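Local coordinates for outer protein YopM (Yersinia pestis, PDB 1JL5) that probably acts as a leucine-rich-repeat effector that alters host cell physiology and so promotes survival of the bacterium in host tissues, at residues Ala199-Asn204 against Leu217-Ala222; Thr241-Asn246 against Ala261-Asp266; Leu155-Val160 against Leu175-Ala180; Glu186-Leu191 against Lys208-Leu213. All coordinates share one frame; numbering follows the deposited sequence.

Interaction 1: Ala199-Asn204 against Leu217-Ala222; sequences AIYADN and LESIVA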
loop_
_atom_site.group_PDB
_atom_site.type_symbol
_atom_site.label_atom_id
_atom_site.label_comp_id
_atom_site.label_asym_id
_atom_site.label_seq_id
_atom_site.Cartn_x
_atom_site.Cartn_y
_atom_site.Cartn_z
ATOM N N ALA A 199 30.635 -12.983 7.658
ATOM C CA ALA A 199 29.232 -12.618 7.577
ATOM C C ALA A 199 28.333 -13.614 8.267
ATOM O O ALA A 199 28.417 -14.820 8.040
ATOM C CB ALA A 199 28.815 -12.463 6.120
ATOM N N ILE A 200 27.470 -13.091 9.123
ATOM C CA ILE A 200 26.525 -13.917 9.840
ATOM C C ILE A 200 25.139 -13.357 9.620
ATOM O O ILE A 200 24.882 -12.181 9.875
ATOM C CB ILE A 200 26.757 -13.903 11.359
ATOM C CG1 ILE A 200 28.135 -14.462 11.696
ATOM C CG2 ILE A 200 25.658 -14.710 12.051
ATOM C CD1 ILE A 200 28.484 -14.304 13.159
ATOM N N TYR A 201 24.254 -14.201 9.121
ATOM C CA TYR A 201 22.873 -13.819 8.934
ATOM C C TYR A 201 22.174 -14.786 9.854
ATOM O O TYR A 201 22.224 -15.999 9.653
ATOM C CB TYR A 201 22.430 -14.015 7.487
ATOM C CG TYR A 201 23.105 -13.062 6.541
ATOM C CD1 TYR A 201 24.424 -13.264 6.144
ATOM C CD2 TYR A 201 22.439 -11.935 6.068
ATOM C CE1 TYR A 201 25.065 -12.365 5.301
ATOM C CE2 TYR A 201 23.072 -11.030 5.224
ATOM C CZ TYR A 201 24.385 -11.254 4.846
ATOM O OH TYR A 201 25.021 -10.368 4.012
ATOM N N ALA A 202 21.569 -14.247 10.901
ATOM C CA ALA A 202 20.872 -15.062 11.872
ATOM C C ALA A 202 19.609 -14.313 12.247
ATOM O O ALA A 202 19.032 -14.522 13.304
ATOM C CB ALA A 202 21.748 -15.282 13.092
ATOM N N ASP A 203 19.196 -13.417 11.365
ATOM C CA ASP A 203 17.989 -12.649 11.588
ATOM C C ASP A 203 16.818 -13.612 11.593
ATOM O O ASP A 203 16.938 -14.759 11.155
ATOM C CB ASP A 203 17.787 -11.655 10.455
ATOM C CG ASP A 203 17.777 -12.332 9.103
ATOM O OD1 ASP A 203 18.830 -12.881 8.713
ATOM O OD2 ASP A 203 16.722 -12.334 8.442
ATOM N N ASN A 204 15.682 -13.142 12.085
ATOM C CA ASN A 204 14.484 -13.954 12.102
ATOM C C ASN A 204 14.684 -15.315 12.725
ATOM O O ASN A 204 14.432 -16.348 12.114
ATOM C CB ASN A 204 13.964 -14.096 10.684
ATOM C CG ASN A 204 13.414 -12.804 10.162
ATOM O OD1 ASN A 204 12.307 -12.415 10.516
ATOM N ND2 ASN A 204 14.192 -12.110 9.336
ATOM N N LEU A 217 34.497 -11.042 11.711
ATOM C CA LEU A 217 33.161 -10.627 11.298
ATOM C C LEU A 217 33.119 -9.256 10.644
ATOM O O LEU A 217 33.591 -8.270 11.193
ATOM C CB LEU A 217 32.197 -10.651 12.487
ATOM C CG LEU A 217 30.721 -10.736 12.083
ATOM C CD1 LEU A 217 30.487 -12.059 11.349
ATOM C CD2 LEU A 217 29.831 -10.648 13.309
ATOM N N GLU A 218 32.549 -9.202 9.452
ATOM C CA GLU A 218 32.433 -7.944 8.743
ATOM C C GLU A 218 30.976 -7.553 8.731
ATOM O O GLU A 218 30.622 -6.382 8.610
ATOM C CB GLU A 218 32.922 -8.099 7.310
ATOM C CG GLU A 218 34.302 -8.707 7.213
ATOM C CD GLU A 218 34.850 -8.641 5.814
ATOM O OE1 GLU A 218 34.060 -8.816 4.864
ATOM O OE2 GLU A 218 36.069 -8.422 5.663
ATOM N N SER A 219 30.124 -8.551 8.878
ATOM C CA SER A 219 28.709 -8.292 8.838
ATOM C C SER A 219 27.905 -9.261 9.668
ATOM O O SER A 219 28.164 -10.466 9.685
ATOM C CB SER A 219 28.234 -8.349 7.387
ATOM O OG SER A 219 26.863 -8.033 7.299
ATOM N N ILE A 220 26.934 -8.717 10.384
ATOM C CA ILE A 220 26.050 -9.540 11.167
ATOM C C ILE A 220 24.656 -8.977 11.000
ATOM O O ILE A 220 24.394 -7.795 11.254
ATOM C CB ILE A 220 26.427 -9.599 12.665
ATOM C CG1 ILE A 220 25.485 -10.585 13.372
ATOM C CG2 ILE A 220 26.359 -8.219 13.298
ATOM C CD1 ILE A 220 25.959 -11.037 14.716
ATOM N N VAL A 221 23.781 -9.839 10.506
ATOM C CA VAL A 221 22.394 -9.511 10.281
ATOM C C VAL A 221 21.676 -10.436 11.239
ATOM O O VAL A 221 21.680 -11.652 11.068
ATOM C CB VAL A 221 22.006 -9.805 8.829
ATOM C CG1 VAL A 221 20.518 -9.590 8.620
ATOM C CG2 VAL A 221 22.804 -8.897 7.906
ATOM N N ALA A 222 21.096 -9.854 12.277
ATOM C CA ALA A 222 20.418 -10.643 13.287
ATOM C C ALA A 222 19.158 -9.928 13.705
ATOM O O ALA A 222 18.740 -9.991 14.861
ATOM C CB ALA A 222 21.335 -10.845 14.486
#
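Strands 199-201 and 219-221 run parallel, their axes 4.6 Å apart and only 1° from aligned, with Ala199 facing Ser219, Ile200 facing Ile220 and Tyr201 facing Val221. Ile200 works with both of its peptide groups: its N donates to Ser219 O and its O accepts from Val221 N at 2.7 Å. Ala202 N then donates to Val221 O in a nearly straight bond of 2.6 Å, which carries the pairing one residue past the end of the strand. On the face lined by Tyr201 and Val221, the CD2-CE2 side of the tyrosine ring rests against the valine, CE2 lying 3.4 Å from Val221 CG2. The other methyl, Val221 CG1, is anti to the backbone N (chi1 175°) and lies 3.7 Å from Asp203 OD1. This is the ladder of a leucine-rich-repeat solenoid, in which repeats 7 and 8 each give one short strand and send an aliphatic residue inward. On that inner face Ile200 and Leu217 cross at about a right angle, and Ile200 CG1 comes within a tight 3.4 Å of Leu217 CD1. Ile220 CG1 packs more loosely, 4.1 Å from Ile200 CB. Beyond the strand, Asn204 ND2 donates to Asp203 OD2 at 2.7 Å, tying these neighbouring side chains together, while Asn225 ND2 bonds to both Ala202 O and Ala222 O and bridges the two turns.

Interaction 2: Thr241-Asn246 against Ala261-Asp266; sequences TIYADN and ALNVRD. With CA (calcium ion), chain B; CA (calcium ion), chain C.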
loop_
_atom_site.group_PDB
_atom_site.type_symbol
_atom_site.label_atom_id
_atom_site.label_comp_id
_atom_site.label_asym_id
_atom_site.label_seq_id
_atom_site.Cartn_x
_atom_site.Cartn_y
_atom_site.Cartn_z
ATOM N N THR A 241 28.916 -4.054 9.113
ATOM C CA THR A 241 27.476 -4.096 9.003
ATOM C C THR A 241 26.828 -4.801 10.157
ATOM O O THR A 241 27.148 -5.942 10.472
ATOM C CB THR A 241 27.023 -4.781 7.713
ATOM O OG1 THR A 241 27.339 -3.939 6.603
ATOM C CG2 THR A 241 25.516 -5.029 7.744
ATOM N N ILE A 242 25.915 -4.099 10.801
ATOM C CA ILE A 242 25.184 -4.684 11.897
ATOM C C ILE A 242 23.721 -4.417 11.680
ATOM O O ILE A 242 23.297 -3.271 11.586
ATOM C CB ILE A 242 25.543 -4.083 13.259
ATOM C CG1 ILE A 242 26.964 -4.463 13.654
ATOM C CG2 ILE A 242 24.548 -4.592 14.317
ATOM C CD1 ILE A 242 27.389 -3.825 14.954
ATOM N N TYR A 243 22.962 -5.493 11.574
ATOM C CA TYR A 243 21.526 -5.407 11.442
ATOM C C TYR A 243 21.063 -6.109 12.687
ATOM O O TYR A 243 21.314 -7.299 12.864
ATOM C CB TYR A 243 21.038 -6.146 10.200
ATOM C CG TYR A 243 20.968 -5.253 8.993
ATOM C CD1 TYR A 243 22.080 -4.528 8.577
ATOM C CD2 TYR A 243 19.783 -5.110 8.278
ATOM C CE1 TYR A 243 22.019 -3.683 7.483
ATOM C CE2 TYR A 243 19.707 -4.261 7.177
ATOM C CZ TYR A 243 20.830 -3.550 6.788
ATOM O OH TYR A 243 20.767 -2.696 5.713
ATOM N N ALA A 244 20.437 -5.355 13.576
ATOM C CA ALA A 244 19.927 -5.909 14.819
ATOM C C ALA A 244 18.552 -5.296 14.999
ATOM O O ALA A 244 18.068 -5.093 16.110
ATOM C CB ALA A 244 20.843 -5.542 15.974
ATOM N N ASP A 245 17.937 -4.986 13.867
ATOM C CA ASP A 245 16.611 -4.408 13.848
ATOM C C ASP A 245 15.667 -5.419 14.459
ATOM O O ASP A 245 15.993 -6.600 14.577
ATOM C CB ASP A 245 16.171 -4.156 12.413
ATOM C CG ASP A 245 16.236 -5.414 11.568
ATOM O OD1 ASP A 245 17.361 -5.855 11.252
ATOM O OD2 ASP A 245 15.170 -5.976 11.239
ATOM N N ASN A 246 14.498 -4.946 14.861
ATOM C CA ASN A 246 13.484 -5.825 15.391
ATOM C C ASN A 246 13.954 -6.786 16.443
ATOM O O ASN A 246 13.723 -7.989 16.362
ATOM C CB ASN A 246 12.844 -6.583 14.242
ATOM C CG ASN A 246 12.058 -5.677 13.361
ATOM O OD1 ASN A 246 11.032 -5.153 13.780
ATOM N ND2 ASN A 246 12.537 -5.454 12.143
ATOM N N ALA A 261 27.369 0.230 8.365
ATOM C CA ALA A 261 25.931 0.119 8.290
ATOM C C ALA A 261 25.389 -0.403 9.593
ATOM O O ALA A 261 25.786 -1.463 10.079
ATOM C CB ALA A 261 25.531 -0.806 7.141
ATOM N N LEU A 262 24.486 0.368 10.171
ATOM C CA LEU A 262 23.873 -0.029 11.412
ATOM C C LEU A 262 22.380 0.071 11.245
ATOM O O LEU A 262 21.835 1.151 11.033
ATOM C CB LEU A 262 24.315 0.872 12.563
ATOM C CG LEU A 262 23.630 0.549 13.891
ATOM C CD1 LEU A 262 23.955 -0.877 14.304
ATOM C CD2 LEU A 262 24.072 1.534 14.950
ATOM N N ASN A 263 21.723 -1.071 11.296
ATOM C CA ASN A 263 20.289 -1.069 11.209
ATOM C C ASN A 263 19.819 -1.675 12.508
ATOM O O ASN A 263 20.030 -2.855 12.766
ATOM C CB ASN A 263 19.781 -1.912 10.052
ATOM C CG ASN A 263 18.291 -1.815 9.908
ATOM O OD1 ASN A 263 17.575 -1.682 10.900
ATOM N ND2 ASN A 263 17.808 -1.878 8.682
ATOM N N VAL A 264 19.219 -0.847 13.347
ATOM C CA VAL A 264 18.704 -1.322 14.616
ATOM C C VAL A 264 17.266 -0.872 14.648
ATOM O O VAL A 264 16.708 -0.548 15.694
ATOM C CB VAL A 264 19.472 -0.725 15.787
ATOM C CG1 VAL A 264 20.835 -1.372 15.868
ATOM C CG2 VAL A 264 19.593 0.779 15.613
ATOM N N ARG A 265 16.685 -0.845 13.460
ATOM C CA ARG A 265 15.311 -0.445 13.288
ATOM C C ARG A 265 14.459 -1.252 14.238
ATOM O O ARG A 265 14.680 -2.443 14.442
ATOM C CB ARG A 265 14.861 -0.701 11.852
ATOM C CG ARG A 265 13.363 -0.607 11.631
ATOM C CD ARG A 265 13.061 -0.844 10.166
ATOM N NE ARG A 265 11.641 -1.030 9.890
ATOM C CZ ARG A 265 10.739 -0.056 9.863
ATOM N NH1 ARG A 265 11.093 1.204 10.098
ATOM N NH2 ARG A 265 9.472 -0.346 9.586
ATOM N N ASP A 266 13.489 -0.575 14.822
ATOM C CA ASP A 266 12.571 -1.194 15.736
ATOM C C ASP A 266 13.246 -1.900 16.887
ATOM O O ASP A 266 13.358 -3.131 16.933
ATOM C CB ASP A 266 11.661 -2.174 15.011
ATOM C CG ASP A 266 10.467 -2.543 15.847
ATOM O OD1 ASP A 266 10.451 -2.147 17.030
ATOM O OD2 ASP A 266 9.557 -3.217 15.337
HETATM CA CA CA B . 9.104 -4.498 13.831
HETATM CA CA CA C . 8.902 -1.386 18.461
HETATM O O HOH W 1 18.202 -1.862 5.832
HETATM O O HOH W 2 11.237 -3.849 10.126
HETATM O O HOH W 3 7.973 -3.290 17.418
HETATM O O HOH W 4 8.640 -5.701 12.022
HETATM O O HOH W 5 9.369 -2.732 12.532
HETATM O O HOH W 6 8.328 -6.003 15.422
HETATM O O HOH W 7 8.192 -0.235 16.593
#
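The Tyr243 ring carries Asn263 CB over the centre of one face, 3.5 Å from the ring centroid, a CH-pi contact almost on the ring normal. The asparagine amide plane is turned 47° from the ring, with ND2 nearest CE2; a water joins Asn263 ND2 to Tyr243 OH. Asn263 OD1 accepts from Arg265 N in an Asx turn, so both ends of the amide are held. In the plane of the Arg265 guanidinium, at its edge, a second water accepts from NE and from Asn246 ND2; the far end of the arginine forms a salt bridge with Glu286. Parallel strands 241-243 and 261-263 of repeats 9 and 10 are joined by bonds such as Asn263 N to Ile242 O, 2.7 Å. Past the strands, Asn246 OD1 and Asp266 OD2 bind the same calcium ion, each at 2.0 Å, the amide and carboxylate planes 72° apart. Asp266 OD1 binds a second calcium ion at 2.2 Å, so one carboxylate bridges two metals. Since the second subunit supplies Asn326 to the first ion and Asn307 and Glu308 to the second, the bridging carboxylate probably helps hold the two subunits together, its charge partly balancing the cations.

Interaction 3: Leu155-Val160 against Leu175-Ala180; sequences LKIIDV and LEFIAA
Ile158 and Ile178 meet on the buried side of two parallel strands, 157-159 and 177-179, with Ile158 CG2 3.7 Å from Ile178 CG1. Both carbons are anti to their own backbone N (chi1 -176° for Ile178). Leu175 CD1 lies 3.9 Å from Ile158 CG1 at one end, and Val160 CG2 touches Ala180 CB at 3.6 Å at the other. Five backbone hydrogen bonds tie the segments together; Lys156 O takes two of them, from Phe177 N and, on an in-plane lone pair, from Glu176 N at 2.6 Å. The face of Ile157 and Phe177 is only partly buried, though Ile157 CG2 comes within 3.5 Å of Phe177 CD1. Looseness lies at Lys156 and Glu176, whose aliphatic parts run side by side, Lys156 CB 3.7 Å from Glu176 CG, while Lys156 NZ and Glu176 OE2 stay 6.0 Å apart and NZ bonds instead to Phe154 O. Asp159 OD1 accepts from Asp161 N while resting near Ala179 CB. Repeats 5 and 6 of the leucine-rich-repeat solenoid are joined here: strand 135-137 flanks 157-159, and strand 199-201 flanks 177-179, where the Phe177 ring meets that of Tyr201.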
loop_
_atom_site.group_PDB
_atom_site.type_symbol
_atom_site.label_atom_id
_atom_site.label_comp_id
_atom_site.label_asym_id
_atom_site.label_seq_id
_atom_site.Cartn_x
_atom_site.Cartn_y
_atom_site.Cartn_z
ATOM N N LEU A 155 34.204 -25.982 4.284
ATOM C CA LEU A 155 32.909 -25.319 4.316
ATOM C C LEU A 155 33.119 -23.840 4.584
ATOM O O LEU A 155 33.395 -23.442 5.715
ATOM C CB LEU A 155 32.029 -25.903 5.419
ATOM C CG LEU A 155 30.659 -26.428 4.985
ATOM C CD1 LEU A 155 29.766 -26.539 6.200
ATOM C CD2 LEU A 155 30.045 -25.515 3.944
ATOM N N LYS A 156 32.987 -23.028 3.543
ATOM C CA LYS A 156 33.174 -21.590 3.668
ATOM C C LYS A 156 31.841 -20.861 3.783
ATOM O O LYS A 156 31.697 -19.923 4.564
ATOM C CB LYS A 156 33.940 -21.053 2.456
ATOM C CG LYS A 156 35.320 -21.659 2.258
ATOM C CD LYS A 156 35.909 -21.249 0.912
ATOM C CE LYS A 156 37.198 -22.020 0.606
ATOM N NZ LYS A 156 37.066 -23.492 0.852
ATOM N N ILE A 157 30.864 -21.294 2.996
ATOM C CA ILE A 157 29.557 -20.666 3.013
ATOM C C ILE A 157 28.461 -21.643 3.408
ATOM O O ILE A 157 28.293 -22.690 2.790
ATOM C CB ILE A 157 29.185 -20.068 1.632
ATOM C CG1 ILE A 157 30.133 -18.925 1.268
ATOM C CG2 ILE A 157 27.756 -19.548 1.657
ATOM C CD1 ILE A 157 31.458 -19.379 0.762
ATOM N N ILE A 158 27.731 -21.298 4.459
ATOM C CA ILE A 158 26.620 -22.109 4.912
ATOM C C ILE A 158 25.406 -21.209 4.824
ATOM O O ILE A 158 25.320 -20.192 5.515
ATOM C CB ILE A 158 26.750 -22.570 6.384
ATOM C CG1 ILE A 158 27.745 -23.725 6.510
ATOM C CG2 ILE A 158 25.391 -23.035 6.898
ATOM C CD1 ILE A 158 29.120 -23.388 6.048
ATOM N N ASP A 159 24.481 -21.567 3.951
ATOM C CA ASP A 159 23.261 -20.808 3.818
ATOM C C ASP A 159 22.139 -21.767 4.145
ATOM O O ASP A 159 21.730 -22.564 3.306
ATOM C CB ASP A 159 23.086 -20.286 2.398
ATOM C CG ASP A 159 21.838 -19.447 2.250
ATOM O OD1 ASP A 159 21.064 -19.355 3.231
ATOM O OD2 ASP A 159 21.629 -18.881 1.162
ATOM N N VAL A 160 21.673 -21.710 5.384
ATOM C CA VAL A 160 20.582 -22.557 5.825
ATOM C C VAL A 160 19.426 -21.640 6.182
ATOM O O VAL A 160 18.547 -21.989 6.964
ATOM C CB VAL A 160 20.977 -23.380 7.046
ATOM C CG1 VAL A 160 22.117 -24.317 6.679
ATOM C CG2 VAL A 160 21.381 -22.459 8.182
ATOM N N LEU A 175 34.477 -21.690 8.067
ATOM C CA LEU A 175 33.289 -20.886 7.829
ATOM C C LEU A 175 33.592 -19.409 7.631
ATOM O O LEU A 175 34.157 -18.755 8.500
ATOM C CB LEU A 175 32.299 -21.054 8.980
ATOM C CG LEU A 175 30.930 -20.429 8.704
ATOM C CD1 LEU A 175 30.396 -20.980 7.408
ATOM C CD2 LEU A 175 29.970 -20.723 9.838
ATOM N N GLU A 176 33.211 -18.885 6.475
ATOM C CA GLU A 176 33.436 -17.483 6.182
ATOM C C GLU A 176 32.095 -16.787 6.156
ATOM O O GLU A 176 31.983 -15.587 6.409
ATOM C CB GLU A 176 34.081 -17.314 4.812
ATOM C CG GLU A 176 35.228 -18.249 4.531
ATOM C CD GLU A 176 35.992 -17.837 3.296
ATOM O OE1 GLU A 176 35.349 -17.366 2.336
ATOM O OE2 GLU A 176 37.231 -17.989 3.283
ATOM N N PHE A 177 31.067 -17.561 5.847
ATOM C CA PHE A 177 29.743 -17.002 5.736
ATOM C C PHE A 177 28.677 -17.986 6.140
ATOM O O PHE A 177 28.638 -19.118 5.660
ATOM C CB PHE A 177 29.524 -16.545 4.290
ATOM C CG PHE A 177 28.117 -16.119 3.976
ATOM C CD1 PHE A 177 27.075 -17.042 3.956
ATOM C CD2 PHE A 177 27.840 -14.795 3.647
ATOM C CE1 PHE A 177 25.782 -16.660 3.612
ATOM C CE2 PHE A 177 26.547 -14.403 3.301
ATOM C CZ PHE A 177 25.518 -15.338 3.282
ATOM N N ILE A 178 27.816 -17.554 7.047
ATOM C CA ILE A 178 26.715 -18.389 7.445
ATOM C C ILE A 178 25.449 -17.561 7.525
ATOM O O ILE A 178 25.384 -16.539 8.214
ATOM C CB ILE A 178 26.942 -19.094 8.789
ATOM C CG1 ILE A 178 25.753 -20.022 9.058
ATOM C CG2 ILE A 178 27.128 -18.077 9.908
ATOM C CD1 ILE A 178 25.942 -20.967 10.204
ATOM N N ALA A 179 24.459 -17.991 6.757
ATOM C CA ALA A 179 23.163 -17.351 6.746
ATOM C C ALA A 179 22.291 -18.430 7.351
ATOM O O ALA A 179 22.138 -19.506 6.780
ATOM C CB ALA A 179 22.731 -17.043 5.320
ATOM N N ALA A 180 21.770 -18.162 8.538
ATOM C CA ALA A 180 20.913 -19.111 9.228
ATOM C C ALA A 180 19.685 -18.338 9.671
ATOM O O ALA A 180 19.017 -18.689 10.640
ATOM C CB ALA A 180 21.632 -19.692 10.424
#

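Interaction 4: Glu186-Leu191 against Lys208-Leu213; sequences EELPEL and KKLPDL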
loop_
_atom_site.group_PDB
_atom_site.type_symbol
_atom_site.label_atom_id
_atom_site.label_comp_id
_atom_site.label_asym_id
_atom_site.label_seq_id
_atom_site.Cartn_x
_atom_site.Cartn_y
_atom_site.Cartn_z
ATOM N N GLU A 186 17.517 -20.532 18.841
ATOM C CA GLU A 186 17.364 -19.842 20.102
ATOM C C GLU A 186 18.761 -19.417 20.511
ATOM O O GLU A 186 18.945 -18.559 21.365
ATOM C CB GLU A 186 16.743 -20.776 21.132
ATOM C CG GLU A 186 15.332 -21.179 20.765
ATOM C CD GLU A 186 14.716 -22.114 21.772
ATOM O OE1 GLU A 186 14.608 -21.723 22.955
ATOM O OE2 GLU A 186 14.342 -23.241 21.379
ATOM N N GLU A 187 19.745 -20.028 19.870
ATOM C CA GLU A 187 21.141 -19.722 20.123
ATOM C C GLU A 187 21.921 -20.006 18.860
ATOM O O GLU A 187 21.493 -20.785 18.015
ATOM C CB GLU A 187 21.714 -20.600 21.233
ATOM C CG GLU A 187 21.118 -20.393 22.606
ATOM C CD GLU A 187 21.714 -21.350 23.624
ATOM O OE1 GLU A 187 22.954 -21.345 23.794
ATOM O OE2 GLU A 187 20.943 -22.108 24.251
ATOM N N LEU A 188 23.064 -19.354 18.735
ATOM C CA LEU A 188 23.938 -19.577 17.608
ATOM C C LEU A 188 25.109 -20.309 18.228
ATOM O O LEU A 188 25.383 -20.150 19.415
ATOM C CB LEU A 188 24.421 -18.257 17.013
ATOM C CG LEU A 188 23.425 -17.455 16.174
ATOM C CD1 LEU A 188 24.088 -16.176 15.691
ATOM C CD2 LEU A 188 22.957 -18.292 14.992
ATOM N N PRO A 189 25.793 -21.152 17.455
ATOM C CA PRO A 189 26.925 -21.841 18.069
ATOM C C PRO A 189 27.995 -20.793 18.337
ATOM O O PRO A 189 27.869 -19.649 17.899
ATOM C CB PRO A 189 27.337 -22.843 16.996
ATOM C CG PRO A 189 26.966 -22.137 15.727
ATOM C CD PRO A 189 25.612 -21.566 16.054
ATOM N N GLU A 190 29.034 -21.170 19.068
ATOM C CA GLU A 190 30.112 -20.242 19.358
ATOM C C GLU A 190 30.636 -19.748 18.022
ATOM O O GLU A 190 30.764 -20.519 17.075
ATOM C CB GLU A 190 31.219 -20.948 20.136
ATOM C CG GLU A 190 32.414 -20.073 20.431
ATOM C CD GLU A 190 33.426 -20.771 21.309
ATOM O OE1 GLU A 190 33.873 -21.877 20.936
ATOM O OE2 GLU A 190 33.771 -20.210 22.371
ATOM N N LEU A 191 30.942 -18.460 17.946
ATOM C CA LEU A 191 31.412 -17.883 16.700
ATOM C C LEU A 191 32.765 -17.210 16.819
ATOM O O LEU A 191 33.525 -17.160 15.857
ATOM C CB LEU A 191 30.399 -16.848 16.211
ATOM C CG LEU A 191 28.943 -17.306 16.134
ATOM C CD1 LEU A 191 28.032 -16.095 15.951
ATOM C CD2 LEU A 191 28.782 -18.297 14.995
ATOM N N LYS A 208 18.247 -14.730 21.794
ATOM C CA LYS A 208 18.075 -13.777 22.874
ATOM C C LYS A 208 19.411 -13.071 22.980
ATOM O O LYS A 208 19.492 -11.910 23.382
ATOM C CB LYS A 208 17.741 -14.475 24.186
ATOM C CG LYS A 208 16.354 -15.076 24.218
ATOM C CD LYS A 208 15.994 -15.489 25.628
ATOM C CE LYS A 208 14.591 -16.058 25.701
ATOM N NZ LYS A 208 14.213 -16.385 27.106
ATOM N N LYS A 209 20.460 -13.790 22.602
ATOM C CA LYS A 209 21.802 -13.244 22.629
ATOM C C LYS A 209 22.570 -13.765 21.440
ATOM O O LYS A 209 22.223 -14.779 20.854
ATOM C CB LYS A 209 22.525 -13.666 23.915
ATOM C CG LYS A 209 21.876 -13.137 25.184
ATOM C CD LYS A 209 22.698 -13.467 26.427
ATOM C CE LYS A 209 22.037 -12.895 27.678
ATOM N NZ LYS A 209 22.830 -13.157 28.911
ATOM N N LEU A 210 23.599 -13.035 21.059
ATOM C CA LEU A 210 24.441 -13.461 19.970
ATOM C C LEU A 210 25.710 -13.895 20.653
ATOM O O LEU A 210 26.115 -13.298 21.648
ATOM C CB LEU A 210 24.753 -12.307 19.024
ATOM C CG LEU A 210 23.564 -11.771 18.232
ATOM C CD1 LEU A 210 24.024 -10.606 17.373
ATOM C CD2 LEU A 210 22.974 -12.877 17.375
ATOM N N PRO A 211 26.334 -14.965 20.161
ATOM C CA PRO A 211 27.575 -15.404 20.796
ATOM C C PRO A 211 28.569 -14.268 20.578
ATOM O O PRO A 211 28.311 -13.375 19.771
ATOM C CB PRO A 211 27.944 -16.642 19.990
ATOM C CG PRO A 211 26.606 -17.176 19.550
ATOM C CD PRO A 211 25.893 -15.914 19.124
ATOM N N ASP A 212 29.691 -14.280 21.287
ATOM C CA ASP A 212 30.667 -13.236 21.052
ATOM C C ASP A 212 31.019 -13.394 19.587
ATOM O O ASP A 212 31.092 -14.507 19.074
ATOM C CB ASP A 212 31.896 -13.419 21.937
ATOM C CG ASP A 212 31.594 -13.141 23.391
ATOM O OD1 ASP A 212 30.925 -12.125 23.659
ATOM O OD2 ASP A 212 32.020 -13.928 24.260
ATOM N N LEU A 213 31.217 -12.277 18.909
ATOM C CA LEU A 213 31.500 -12.311 17.495
ATOM C C LEU A 213 32.969 -12.475 17.168
ATOM O O LEU A 213 33.840 -11.998 17.895
ATOM C CB LEU A 213 30.947 -11.043 16.847
ATOM C CG LEU A 213 29.480 -10.788 17.218
ATOM C CD1 LEU A 213 28.985 -9.523 16.538
ATOM C CD2 LEU A 213 28.631 -11.991 16.813
HETATM O O HOH W 8 20.265 -16.653 22.337
HETATM O O HOH W 9 23.342 -17.137 20.400
HETATM O O HOH W 10 31.241 -16.840 20.096
#
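The backbones of 186-191 and 208-213 run nearly parallel, their end-to-end directions 8° apart, yet neither forms a regular strand and water takes the place of direct pairing. The CA atoms of Glu186 and Lys208 are 6.7 Å apart, and one water fits between these residues, accepting from Lys208 N and donating to Glu186 O and Lys209 O. A second water links Leu188 N to Lys209 O, 2.6 Å from that oxygen. A third joins Leu191 N to Asp212 O, so the bridging runs from one end of the contact to the other. Between the waters, Pro211 is the wedge. Its CD presses against Leu188 CB at a tight 3.5 Å, the two side chains crossing at about a right angle, while its CG sits 3.2 Å from both Leu188 O and Pro189 O. Leu191 meets the same ring obliquely, with CD1 3.8 Å from Pro211 CD; its CG is anti to the carbonyl carbon (chi1 -51°), which sets CG itself near Pro211 CB. Leu188 and Leu210 point the same way, side by side, and touch through Leu188 CD1 and Leu210 CD2 at 3.9 Å. Leu191 CD1 also reaches Leu213 CD2, at 4.2 Å. The charged residues lie on the exposed side: Glu186 OE1 stays 6.8 Å from Lys208 NZ, and Glu190 OE2 accepts a hydrogen bond from Gln192 NE2. Corresponding Leu-Pro-acid-Leu runs, Leu188 to Leu191 and Leu210 to Leu213, are thus stacked from repeat 6 to repeat 7, forming the extended, helix-free convex side of this leucine-rich-repeat solenoid with its short repeats.

Interactions 3, 1 and 2 follow one another along the same parallel ladder, their centres 10 Å apart from each to the next. Interaction 3 joins interaction 1 through Tyr201 N and Ile178 O at 2.8 Å; interaction 1 joins interaction 2 through Ile220 O and Tyr243 N at 2.7 Å. Interaction 4 joins the convex-side loops of repeats 6 and 7 and packs against interaction 1 through leucines that point into the core, where Leu191 CD1 meets Ile200 CD1 and Leu210 CD1 meets Ile220 CD1, each at 3.3 Å. Calcium is bound directly within interaction 2; the side chain of Asp203 in interaction 1 lies about 8 Å from that of the calcium ligand Asn246.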